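Putative uncharacterized protein (Dictyostelium purpureum, PDB 4R12) probably serves as an essential subunit of gamma-secretase, the complex that cleaves integral membrane proteins such as Notch receptors within the membrane. Local coordinates at residues Asp73-Asn78 and Lys102-Ser107; Ile95-Thr100 and Phe144-Gln149; Asp132-Phe137 and Thr224-Asp229. All blocks are in the same frame, centred on the assembly; numbering follows the deposited sequence.

Contact 1 (Asp73-Asn78 and Lys102-Ser107); sequences DTNYFN and KTYPYS. With NAG (2-acetamido-2-deoxy-beta-D-glucopyranose), chain C.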
loop_
_atom_site.group_PDB
_atom_site.type_symbol
_atom_site.label_atom_id
_atom_site.label_comp_id
_atom_site.label_asym_id
_atom_site.label_seq_id
_atom_site.Cartn_x
_atom_site.Cartn_y
_atom_site.Cartn_z
ATOM N N ASP A 73 13.950 -17.677 13.853
ATOM C CA ASP A 73 14.521 -17.540 12.523
ATOM C C ASP A 73 13.326 -17.499 11.592
ATOM O O ASP A 73 12.350 -18.231 11.801
ATOM C CB ASP A 73 15.444 -18.705 12.174
ATOM C CG ASP A 73 16.050 -18.576 10.782
ATOM O OD1 ASP A 73 15.357 -18.914 9.793
ATOM O OD2 ASP A 73 17.215 -18.143 10.687
ATOM N N THR A 74 13.372 -16.653 10.575
ATOM C CA THR A 74 12.158 -16.407 9.817
ATOM C C THR A 74 11.668 -17.635 9.042
ATOM O O THR A 74 10.492 -17.703 8.681
ATOM C CB THR A 74 12.328 -15.225 8.849
ATOM O OG1 THR A 74 11.052 -14.894 8.287
ATOM C CG2 THR A 74 13.323 -15.551 7.746
ATOM N N ASN A 75 12.542 -18.613 8.802
ATOM C CA ASN A 75 12.093 -19.849 8.159
ATOM C C ASN A 75 11.047 -20.581 9.004
ATOM O O ASN A 75 10.278 -21.395 8.492
ATOM C CB ASN A 75 13.268 -20.777 7.870
ATOM C CG ASN A 75 13.781 -20.643 6.440
ATOM O OD1 ASN A 75 13.326 -19.781 5.679
ATOM N ND2 ASN A 75 14.735 -21.495 6.068
ATOM N N TYR A 76 11.009 -20.267 10.295
ATOM C CA TYR A 76 10.046 -20.884 11.200
ATOM C C TYR A 76 8.867 -19.979 11.560
ATOM O O TYR A 76 8.031 -20.338 12.394
ATOM C CB TYR A 76 10.774 -21.358 12.458
ATOM C CG TYR A 76 11.635 -22.543 12.137
ATOM C CD1 TYR A 76 12.920 -22.379 11.638
ATOM C CD2 TYR A 76 11.140 -23.832 12.266
ATOM C CE1 TYR A 76 13.707 -23.475 11.307
ATOM C CE2 TYR A 76 11.910 -24.925 11.940
ATOM C CZ TYR A 76 13.189 -24.745 11.460
ATOM O OH TYR A 76 13.948 -25.845 11.139
ATOM N N PHE A 77 8.785 -18.827 10.900
ATOM C CA PHE A 77 7.663 -17.909 11.095
ATOM C C PHE A 77 6.601 -18.054 10.004
ATOM O O PHE A 77 6.702 -17.459 8.929
ATOM C CB PHE A 77 8.156 -16.454 11.152
ATOM C CG PHE A 77 7.052 -15.450 11.369
ATOM C CD1 PHE A 77 6.273 -15.488 12.522
ATOM C CD2 PHE A 77 6.792 -14.474 10.421
ATOM C CE1 PHE A 77 5.261 -14.557 12.734
ATOM C CE2 PHE A 77 5.771 -13.546 10.620
ATOM C CZ PHE A 77 5.007 -13.588 11.777
ATOM N N ASN A 78 5.659 -18.951 10.244
ATOM C CA ASN A 78 4.526 -19.222 9.373
ATOM C C ASN A 78 3.372 -19.854 10.196
ATOM O O ASN A 78 3.607 -20.244 11.283
ATOM C CB ASN A 78 4.924 -20.055 8.145
ATOM C CG ASN A 78 5.252 -21.500 8.470
ATOM O OD1 ASN A 78 4.670 -22.065 9.346
ATOM N ND2 ASN A 78 6.178 -22.106 7.730
ATOM N N LYS A 102 13.476 -15.682 4.218
ATOM C CA LYS A 102 12.924 -17.022 4.017
ATOM C C LYS A 102 13.539 -17.638 2.770
ATOM O O LYS A 102 13.756 -16.950 1.784
ATOM C CB LYS A 102 11.398 -16.998 3.885
ATOM C CG LYS A 102 10.652 -16.883 5.204
ATOM C CD LYS A 102 9.149 -17.046 4.995
ATOM C CE LYS A 102 8.419 -17.311 6.320
ATOM N NZ LYS A 102 8.630 -16.204 7.316
ATOM N N THR A 103 13.803 -18.936 2.811
ATOM C CA THR A 103 14.354 -19.636 1.651
ATOM C C THR A 103 13.256 -20.260 0.786
ATOM O O THR A 103 13.539 -21.044 -0.120
ATOM C CB THR A 103 15.319 -20.739 2.084
ATOM O OG1 THR A 103 14.632 -21.663 2.938
ATOM C CG2 THR A 103 16.503 -20.137 2.844
ATOM N N TYR A 104 12.008 -19.908 1.063
ATOM C CA TYR A 104 10.886 -20.437 0.292
ATOM C C TYR A 104 9.850 -19.352 0.042
ATOM O O TYR A 104 9.821 -18.356 0.767
ATOM C CB TYR A 104 10.255 -21.632 1.015
ATOM C CG TYR A 104 9.838 -21.380 2.452
ATOM C CD1 TYR A 104 8.599 -20.811 2.750
ATOM C CD2 TYR A 104 10.662 -21.758 3.512
ATOM C CE1 TYR A 104 8.198 -20.597 4.069
ATOM C CE2 TYR A 104 10.270 -21.557 4.842
ATOM C CZ TYR A 104 9.033 -20.970 5.109
ATOM O OH TYR A 104 8.628 -20.769 6.408
ATOM N N PRO A 105 8.986 -19.535 -0.974
ATOM C CA PRO A 105 7.943 -18.529 -1.206
ATOM C C PRO A 105 6.945 -18.510 -0.053
ATOM O O PRO A 105 6.628 -19.558 0.512
ATOM C CB PRO A 105 7.259 -18.992 -2.505
ATOM C CG PRO A 105 8.115 -20.106 -3.050
ATOM C CD PRO A 105 8.859 -20.681 -1.893
ATOM N N TYR A 106 6.452 -17.329 0.300
ATOM C CA TYR A 106 5.570 -17.235 1.450
ATOM C C TYR A 106 4.640 -16.024 1.401
ATOM O O TYR A 106 5.098 -14.898 1.203
ATOM C CB TYR A 106 6.402 -17.187 2.754
ATOM C CG TYR A 106 5.503 -17.068 3.946
ATOM C CD1 TYR A 106 4.681 -18.132 4.302
ATOM C CD2 TYR A 106 5.419 -15.888 4.680
ATOM C CE1 TYR A 106 3.823 -18.043 5.355
ATOM C CE2 TYR A 106 4.551 -15.790 5.765
ATOM C CZ TYR A 106 3.755 -16.880 6.088
ATOM O OH TYR A 106 2.879 -16.837 7.139
ATOM N N SER A 107 3.342 -16.254 1.593
ATOM C CA SER A 107 2.387 -15.159 1.759
ATOM C C SER A 107 1.456 -15.411 2.942
ATOM O O SER A 107 0.749 -16.424 2.987
ATOM C CB SER A 107 1.561 -14.952 0.485
ATOM O OG SER A 107 0.534 -13.994 0.691
HETATM C C1 NAG C . 6.419 -23.229 7.482
HETATM C C2 NAG C . 6.543 -24.077 6.230
HETATM C C3 NAG C . 7.064 -25.460 6.504
HETATM C C4 NAG C . 8.324 -25.451 7.310
HETATM C C5 NAG C . 8.075 -24.620 8.569
HETATM C C6 NAG C . 9.278 -24.454 9.464
HETATM C C7 NAG C . 4.831 -23.295 4.790
HETATM C C8 NAG C . 3.390 -23.389 4.412
HETATM N N2 NAG C . 5.287 -24.212 5.595
HETATM O O3 NAG C . 7.282 -26.085 5.258
HETATM O O4 NAG C . 8.552 -26.796 7.625
HETATM O O5 NAG C . 7.584 -23.333 8.251
HETATM O O6 NAG C . 10.489 -24.308 8.781
HETATM O O7 NAG C . 5.510 -22.414 4.371
#
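Lys102 NZ is gripped by Thr74 O, Thr74 OG1 and Phe77 O, which ties the loop of Asp73-Asn78 to that of Lys102-Ser107. Lys102 NZ donates to Thr74 O at 2.8 Å and to Thr74 OG1 at 2.9 Å. It also donates to Phe77 O, with Lys102 NZ 2.8 Å from that oxygen. Tyr414 OH is a further hydrogen-bond partner of NZ, so its three N-H are probably shared among four partners. The receiving loop, in the small lobe of nicastrin, is an Asx turn leading into a short 3-10 segment: Asp73 OD1 accepts from Asn75 N, and Asn78 then stands as N-cap of helix 79-83, its OD1 bonded to Ser81 N. The lysine chain runs extended through CD and CE, then bends at its last torsion (chi4 59°), which brings NZ in among the acceptors. Phe77 O is met in its carbonyl plane on a lone pair, whereas on Thr74 O the lysine and Phe77 N arrive from opposite faces. One atom before NZ, Lys102 CE lies 3.6 Å above the Tyr106 ring, near its rim. The Asn75 amide is bonded twice to Thr103, OD1 taking the backbone N at 3.0 Å and ND2 giving to OG1 at 3.1 Å; the first of these bonds lies on a lone pair of OD1. Beside this pair of bonds, the sugar attached to Asn78 comes into play, since NAG O6 lies over one face of the Tyr76 ring and donates to Asn75 O. Asn75 O also accepts from Tyr104 OH at 2.7 Å, the donor standing 44° out of its carbonyl plane.

Contact 2 (Ile95-Thr100 and Phe144-Gln149); sequences IVLTDT and FAIDNQ. With NAG (2-acetamido-2-deoxy-beta-D-glucopyranose), chain D.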
loop_
_atom_site.group_PDB
_atom_site.type_symbol
_atom_site.label_atom_id
_atom_site.label_comp_id
_atom_site.label_asym_id
_atom_site.label_seq_id
_atom_site.Cartn_x
_atom_site.Cartn_y
_atom_site.Cartn_z
ATOM N N ILE A 95 9.593 -12.873 18.881
ATOM C CA ILE A 95 10.438 -11.947 18.140
ATOM C C ILE A 95 10.858 -12.618 16.846
ATOM O O ILE A 95 11.399 -13.728 16.860
ATOM C CB ILE A 95 11.684 -11.538 18.931
ATOM C CG1 ILE A 95 11.278 -10.864 20.240
ATOM C CG2 ILE A 95 12.572 -10.627 18.095
ATOM C CD1 ILE A 95 12.450 -10.544 21.160
ATOM N N VAL A 96 10.589 -11.952 15.730
ATOM C CA VAL A 96 10.949 -12.498 14.426
ATOM C C VAL A 96 12.205 -11.803 13.913
ATOM O O VAL A 96 12.263 -10.572 13.804
ATOM C CB VAL A 96 9.795 -12.356 13.402
ATOM C CG1 VAL A 96 10.239 -12.851 12.011
ATOM C CG2 VAL A 96 8.550 -13.121 13.896
ATOM N N LEU A 97 13.212 -12.611 13.605
ATOM C CA LEU A 97 14.500 -12.113 13.151
ATOM C C LEU A 97 14.459 -11.798 11.657
ATOM O O LEU A 97 13.840 -12.526 10.878
ATOM C CB LEU A 97 15.593 -13.150 13.449
ATOM C CG LEU A 97 15.700 -13.630 14.906
ATOM C CD1 LEU A 97 16.597 -14.855 14.979
ATOM C CD2 LEU A 97 16.226 -12.529 15.816
ATOM N N THR A 98 15.111 -10.715 11.262
ATOM C CA THR A 98 15.170 -10.356 9.850
ATOM C C THR A 98 16.604 -10.271 9.337
ATOM O O THR A 98 16.833 -9.640 8.304
ATOM C CB THR A 98 14.482 -9.005 9.578
ATOM O OG1 THR A 98 15.234 -7.957 10.210
ATOM C CG2 THR A 98 13.058 -9.004 10.130
ATOM N N ASP A 99 17.560 -10.884 10.047
ATOM C CA ASP A 99 18.951 -10.890 9.576
ATOM C C ASP A 99 19.156 -11.932 8.470
ATOM O O ASP A 99 20.138 -11.879 7.729
ATOM C CB ASP A 99 19.944 -11.126 10.728
ATOM C CG ASP A 99 19.618 -12.358 11.567
ATOM O OD1 ASP A 99 18.430 -12.752 11.663
ATOM O OD2 ASP A 99 20.570 -12.929 12.154
ATOM N N THR A 100 18.217 -12.869 8.368
ATOM C CA THR A 100 18.128 -13.781 7.228
ATOM C C THR A 100 16.726 -13.697 6.618
ATOM O O THR A 100 15.790 -13.234 7.271
ATOM C CB THR A 100 18.402 -15.232 7.622
ATOM O OG1 THR A 100 17.403 -15.668 8.554
ATOM C CG2 THR A 100 19.794 -15.389 8.242
ATOM N N PHE A 144 6.816 -9.064 17.595
ATOM C CA PHE A 144 7.635 -8.012 16.981
ATOM C C PHE A 144 8.618 -8.588 15.978
ATOM O O PHE A 144 9.246 -9.622 16.240
ATOM C CB PHE A 144 8.468 -7.246 18.024
ATOM C CG PHE A 144 7.686 -6.310 18.911
ATOM C CD1 PHE A 144 6.552 -6.725 19.574
ATOM C CD2 PHE A 144 8.152 -5.028 19.148
ATOM C CE1 PHE A 144 5.869 -5.866 20.431
ATOM C CE2 PHE A 144 7.471 -4.166 20.004
ATOM C CZ PHE A 144 6.326 -4.591 20.643
ATOM N N ALA A 145 8.806 -7.888 14.860
ATOM C CA ALA A 145 10.004 -8.066 14.069
ATOM C C ALA A 145 11.023 -7.008 14.503
ATOM O O ALA A 145 10.662 -5.995 15.109
ATOM C CB ALA A 145 9.707 -7.949 12.570
ATOM N N ILE A 146 12.292 -7.253 14.196
ATOM C CA ILE A 146 13.362 -6.322 14.538
ATOM C C ILE A 146 14.290 -6.201 13.341
ATOM O O ILE A 146 14.341 -7.106 12.507
ATOM C CB ILE A 146 14.159 -6.774 15.782
ATOM C CG1 ILE A 146 14.406 -8.284 15.743
ATOM C CG2 ILE A 146 13.416 -6.381 17.071
ATOM C CD1 ILE A 146 15.311 -8.773 16.843
ATOM N N ASP A 147 15.026 -5.093 13.256
ATOM C CA ASP A 147 15.849 -4.846 12.073
ATOM C C ASP A 147 17.048 -5.783 12.014
ATOM O O ASP A 147 17.253 -6.620 12.892
ATOM C CB ASP A 147 16.302 -3.377 12.001
ATOM C CG ASP A 147 17.391 -3.018 13.019
ATOM O OD1 ASP A 147 17.886 -3.882 13.765
ATOM O OD2 ASP A 147 17.775 -1.836 13.054
ATOM N N ASN A 148 17.848 -5.649 10.968
ATOM C CA ASN A 148 18.956 -6.577 10.707
ATOM C C ASN A 148 19.980 -6.614 11.820
ATOM O O ASN A 148 20.246 -7.645 12.368
ATOM C CB ASN A 148 19.647 -6.256 9.382
ATOM C CG ASN A 148 20.524 -7.371 8.877
ATOM O OD1 ASN A 148 21.137 -8.083 9.610
ATOM N ND2 ASN A 148 20.577 -7.505 7.596
ATOM N N GLN A 149 20.547 -5.470 12.114
ATOM C CA GLN A 149 21.557 -5.345 13.151
ATOM C C GLN A 149 21.057 -5.890 14.489
ATOM O O GLN A 149 21.735 -6.690 15.135
ATOM C CB GLN A 149 21.974 -3.878 13.279
ATOM C CG GLN A 149 22.869 -3.569 14.469
ATOM C CD GLN A 149 23.559 -2.219 14.336
ATOM O OE1 GLN A 149 24.135 -1.905 13.289
ATOM N NE2 GLN A 149 23.496 -1.410 15.392
HETATM C C1 NAG D . 21.765 -8.263 6.676
HETATM C C2 NAG D . 21.400 -8.938 5.378
HETATM C C3 NAG D . 22.566 -9.741 4.858
HETATM C C4 NAG D . 23.860 -8.938 4.860
HETATM C C5 NAG D . 24.037 -8.288 6.232
HETATM C C6 NAG D . 25.230 -7.387 6.355
HETATM C C7 NAG D . 19.128 -9.571 5.051
HETATM C C8 NAG D . 18.121 -10.646 5.204
HETATM N N2 NAG D . 20.295 -9.810 5.587
HETATM O O3 NAG D . 22.220 -10.171 3.558
HETATM O O4 NAG D . 24.926 -9.834 4.558
HETATM O O5 NAG D . 22.912 -7.475 6.440
HETATM O O6 NAG D . 25.100 -6.321 5.432
HETATM O O7 NAG D . 18.888 -8.544 4.479
#
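Val96 and Phe144 meet on parallel strands, Val96 N donating to Phe144 O over 2.7 Å, while the return bond from Ile146 N to Val96 O is weak at 3.3 Å. Ile95 and Phe144 put their side chains on one face of this sheet, Val96 and Ala145 on the other. Two residues past Val96 a side chain makes the next bond: Thr98 OG1, held between its own backbone N and carbonyl carbon (chi1 67°), donates in the carbonyl plane to Ile146 O at 2.6 Å. The end of the Ile146 side chain comes close to the 95-100 segment, where its CD1 packs on Ile95 CG2 at 3.5 Å and on Leu97 CD2 at 4.0 Å; it crosses Ile95 obliquely but runs beside Leu97, pointing the same way. Farther on, the sugar attached to Asn148 ties back to the other segment, its N2 donating to Asp99 O at 3.0 Å. Asp147 is the N-cap of helix 148-160, with OD1 also bonded to Thr150 OG1. That helix lends Arg155 to a salt bridge with Asp99, while strand 90-96 runs parallel to its neighbours 67-72 and 143-146, and strand 21-29 pairs antiparallel beyond 143-146.

Contact 3 (Asp132-Phe137 and Thr224-Asp229); sequences DGFTYF and TAFFRD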
loop_
_atom_site.group_PDB
_atom_site.type_symbol
_atom_site.label_atom_id
_atom_site.label_comp_id
_atom_site.label_asym_id
_atom_site.label_seq_id
_atom_site.Cartn_x
_atom_site.Cartn_y
_atom_site.Cartn_z
ATOM N N ASP A 132 -0.934 -18.652 3.279
ATOM C CA ASP A 132 -1.429 -19.392 4.441
ATOM C C ASP A 132 -2.312 -18.529 5.356
ATOM O O ASP A 132 -2.770 -18.990 6.406
ATOM C CB ASP A 132 -0.257 -20.022 5.215
ATOM C CG ASP A 132 0.517 -19.027 6.086
ATOM O OD1 ASP A 132 0.287 -17.797 6.016
ATOM O OD2 ASP A 132 1.385 -19.501 6.847
ATOM N N GLY A 133 -2.561 -17.281 4.949
ATOM C CA GLY A 133 -3.481 -16.419 5.676
ATOM C C GLY A 133 -3.098 -16.089 7.115
ATOM O O GLY A 133 -3.920 -15.633 7.891
ATOM N N PHE A 134 -1.837 -16.306 7.452
ATOM C CA PHE A 134 -1.305 -16.074 8.790
ATOM C C PHE A 134 -1.622 -14.682 9.376
ATOM O O PHE A 134 -1.785 -14.535 10.591
ATOM C CB PHE A 134 0.202 -16.287 8.744
ATOM C CG PHE A 134 0.839 -16.516 10.077
ATOM C CD1 PHE A 134 0.135 -17.066 11.123
ATOM C CD2 PHE A 134 2.171 -16.179 10.268
ATOM C CE1 PHE A 134 0.744 -17.295 12.344
ATOM C CE2 PHE A 134 2.783 -16.401 11.482
ATOM C CZ PHE A 134 2.064 -16.955 12.523
ATOM N N THR A 135 -1.693 -13.665 8.520
ATOM C CA THR A 135 -1.970 -12.309 8.996
ATOM C C THR A 135 -3.330 -12.210 9.690
ATOM O O THR A 135 -3.487 -11.457 10.656
ATOM C CB THR A 135 -1.904 -11.282 7.834
ATOM O OG1 THR A 135 -0.554 -11.200 7.375
ATOM C CG2 THR A 135 -2.336 -9.892 8.299
ATOM N N TYR A 136 -4.292 -13.010 9.230
ATOM C CA TYR A 136 -5.673 -12.888 9.693
ATOM C C TYR A 136 -6.016 -13.812 10.846
ATOM O O TYR A 136 -7.141 -14.249 10.971
ATOM C CB TYR A 136 -6.625 -13.122 8.516
ATOM C CG TYR A 136 -6.271 -12.196 7.390
ATOM C CD1 TYR A 136 -6.432 -10.823 7.535
ATOM C CD2 TYR A 136 -5.729 -12.674 6.200
ATOM C CE1 TYR A 136 -6.087 -9.951 6.533
ATOM C CE2 TYR A 136 -5.379 -11.804 5.184
ATOM C CZ TYR A 136 -5.560 -10.439 5.359
ATOM O OH TYR A 136 -5.219 -9.539 4.368
ATOM N N PHE A 137 -5.041 -14.091 11.699
ATOM C CA PHE A 137 -5.287 -14.804 12.949
ATOM C C PHE A 137 -5.231 -13.838 14.125
ATOM O O PHE A 137 -4.572 -12.794 14.055
ATOM C CB PHE A 137 -4.270 -15.922 13.137
ATOM C CG PHE A 137 -4.528 -17.117 12.270
ATOM C CD1 PHE A 137 -4.107 -17.135 10.949
ATOM C CD2 PHE A 137 -5.215 -18.218 12.774
ATOM C CE1 PHE A 137 -4.363 -18.246 10.139
ATOM C CE2 PHE A 137 -5.468 -19.329 11.974
ATOM C CZ PHE A 137 -5.040 -19.343 10.658
ATOM N N THR A 224 0.364 -4.175 2.074
ATOM C CA THR A 224 0.048 -4.935 3.287
ATOM C C THR A 224 1.233 -5.768 3.727
ATOM O O THR A 224 2.147 -6.023 2.953
ATOM C CB THR A 224 -1.147 -5.883 3.097
ATOM O OG1 THR A 224 -0.922 -6.713 1.946
ATOM C CG2 THR A 224 -2.438 -5.104 2.929
ATOM N N ALA A 225 1.180 -6.205 4.983
ATOM C CA ALA A 225 2.191 -7.073 5.563
ATOM C C ALA A 225 1.705 -7.557 6.924
ATOM O O ALA A 225 0.744 -7.012 7.483
ATOM C CB ALA A 225 3.513 -6.359 5.700
ATOM N N PHE A 226 2.355 -8.592 7.441
ATOM C CA PHE A 226 2.101 -9.050 8.801
ATOM C C PHE A 226 2.579 -7.932 9.728
ATOM O O PHE A 226 1.876 -7.536 10.647
ATOM C CB PHE A 226 2.833 -10.361 9.097
ATOM C CG PHE A 226 2.388 -11.041 10.370
ATOM C CD1 PHE A 226 2.890 -10.639 11.598
ATOM C CD2 PHE A 226 1.468 -12.084 10.328
ATOM C CE1 PHE A 226 2.491 -11.261 12.771
ATOM C CE2 PHE A 226 1.055 -12.720 11.505
ATOM C CZ PHE A 226 1.569 -12.305 12.720
ATOM N N PHE A 227 3.786 -7.445 9.456
ATOM C CA PHE A 227 4.381 -6.317 10.187
ATOM C C PHE A 227 4.269 -5.077 9.320
ATOM O O PHE A 227 5.089 -4.869 8.425
ATOM C CB PHE A 227 5.855 -6.597 10.533
ATOM C CG PHE A 227 6.050 -7.843 11.345
ATOM C CD1 PHE A 227 5.668 -7.880 12.677
ATOM C CD2 PHE A 227 6.582 -8.979 10.777
ATOM C CE1 PHE A 227 5.820 -9.038 13.430
ATOM C CE2 PHE A 227 6.743 -10.134 11.524
ATOM C CZ PHE A 227 6.365 -10.162 12.855
ATOM N N ARG A 228 3.259 -4.254 9.573
ATOM C CA ARG A 228 2.901 -3.220 8.607
ATOM C C ARG A 228 3.908 -2.061 8.511
ATOM O O ARG A 228 3.895 -1.314 7.519
ATOM C CB ARG A 228 1.481 -2.709 8.909
ATOM C CG ARG A 228 0.404 -3.742 8.453
ATOM C CD ARG A 228 -1.001 -3.450 8.984
ATOM N NE ARG A 228 -1.197 -3.906 10.365
ATOM C CZ ARG A 228 -1.457 -5.166 10.715
ATOM N NH1 ARG A 228 -1.550 -6.118 9.790
ATOM N NH2 ARG A 228 -1.619 -5.482 12.003
ATOM N N ASP A 229 4.793 -1.919 9.495
ATOM C CA ASP A 229 5.875 -0.936 9.368
ATOM C C ASP A 229 6.913 -1.394 8.347
ATOM O O ASP A 229 7.791 -0.627 7.972
ATOM C CB ASP A 229 6.563 -0.678 10.706
ATOM C CG ASP A 229 5.649 -0.001 11.703
ATOM O OD1 ASP A 229 4.998 1.004 11.333
ATOM O OD2 ASP A 229 5.554 -0.502 12.847
#
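Phe134 and Phe226 pack ring against ring between the two loops, in van der Waals contact. With CG anti to the backbone N in both residues (chi1 -162° and -168°), each CG stands beside its own carbonyl carbon, and the two rings meet obliquely, planes 34° apart and centroids 5.1 Å apart. The touching is done by one corner of Phe226: its CE2 sits over a face of the Phe134 ring, displaced toward the rim, with Phe134 CD2 the nearest ring atom at 3.8 Å. The same CE2 also approaches the main chain, since Phe134 O lies at the edge of the Phe226 ring, 3.5 Å from that carbon. Thr135 slides past Phe226 in the opposite direction and brings its OG1 to 3.7 Å from Phe226 CD2. Its methyl group points elsewhere: CG2, anti to the backbone N, reaches the edge of the Arg228 guanidinium, 4.1 Å from NH1. Arg228 bends at its third torsion, and its flat end carries Phe226 O over one face, while NH2 is bonded to Thr25 OG1 outside the contact. On the first loop an Asx turn fixes the backbone that bears the aromatic ring, with Asp132 OD1 accepting from Phe134 N at 3.0 Å; Asp132 OD2 is bonded to Ser79 OG. Within the second loop Phe226 CD1 lies over the centre of the Phe227 ring. Phe77 meets Phe226 edge-to-face and also touches the rings of Phe134 and Phe227. What results is a buried aromatic cluster at the junction of a small-lobe loop and a large-lobe loop.

How the contacts relate
Along the chain the segments of contact 2 alternate with those of contact 1 and of contact 3, whereas contact 1 closes before contact 3 opens. Contact centres lie about 13 Å apart for contacts 1 and 2 and for contacts 1 and 3, and about 16 Å for contacts 2 and 3, all on the same side of the chain's centre. Contacts 1 and 2 belong wholly to the small lobe, one in loops and the other at the ends of strands 90-96 and 143-146. Contact 3 adds the large lobe. Phe77 of contact 1 packs on Val96 of contact 2, and Phe227 of contact 3 reaches the same valine, so apolar packing links all three, with N-glycans attached at Asn78 and Asn148.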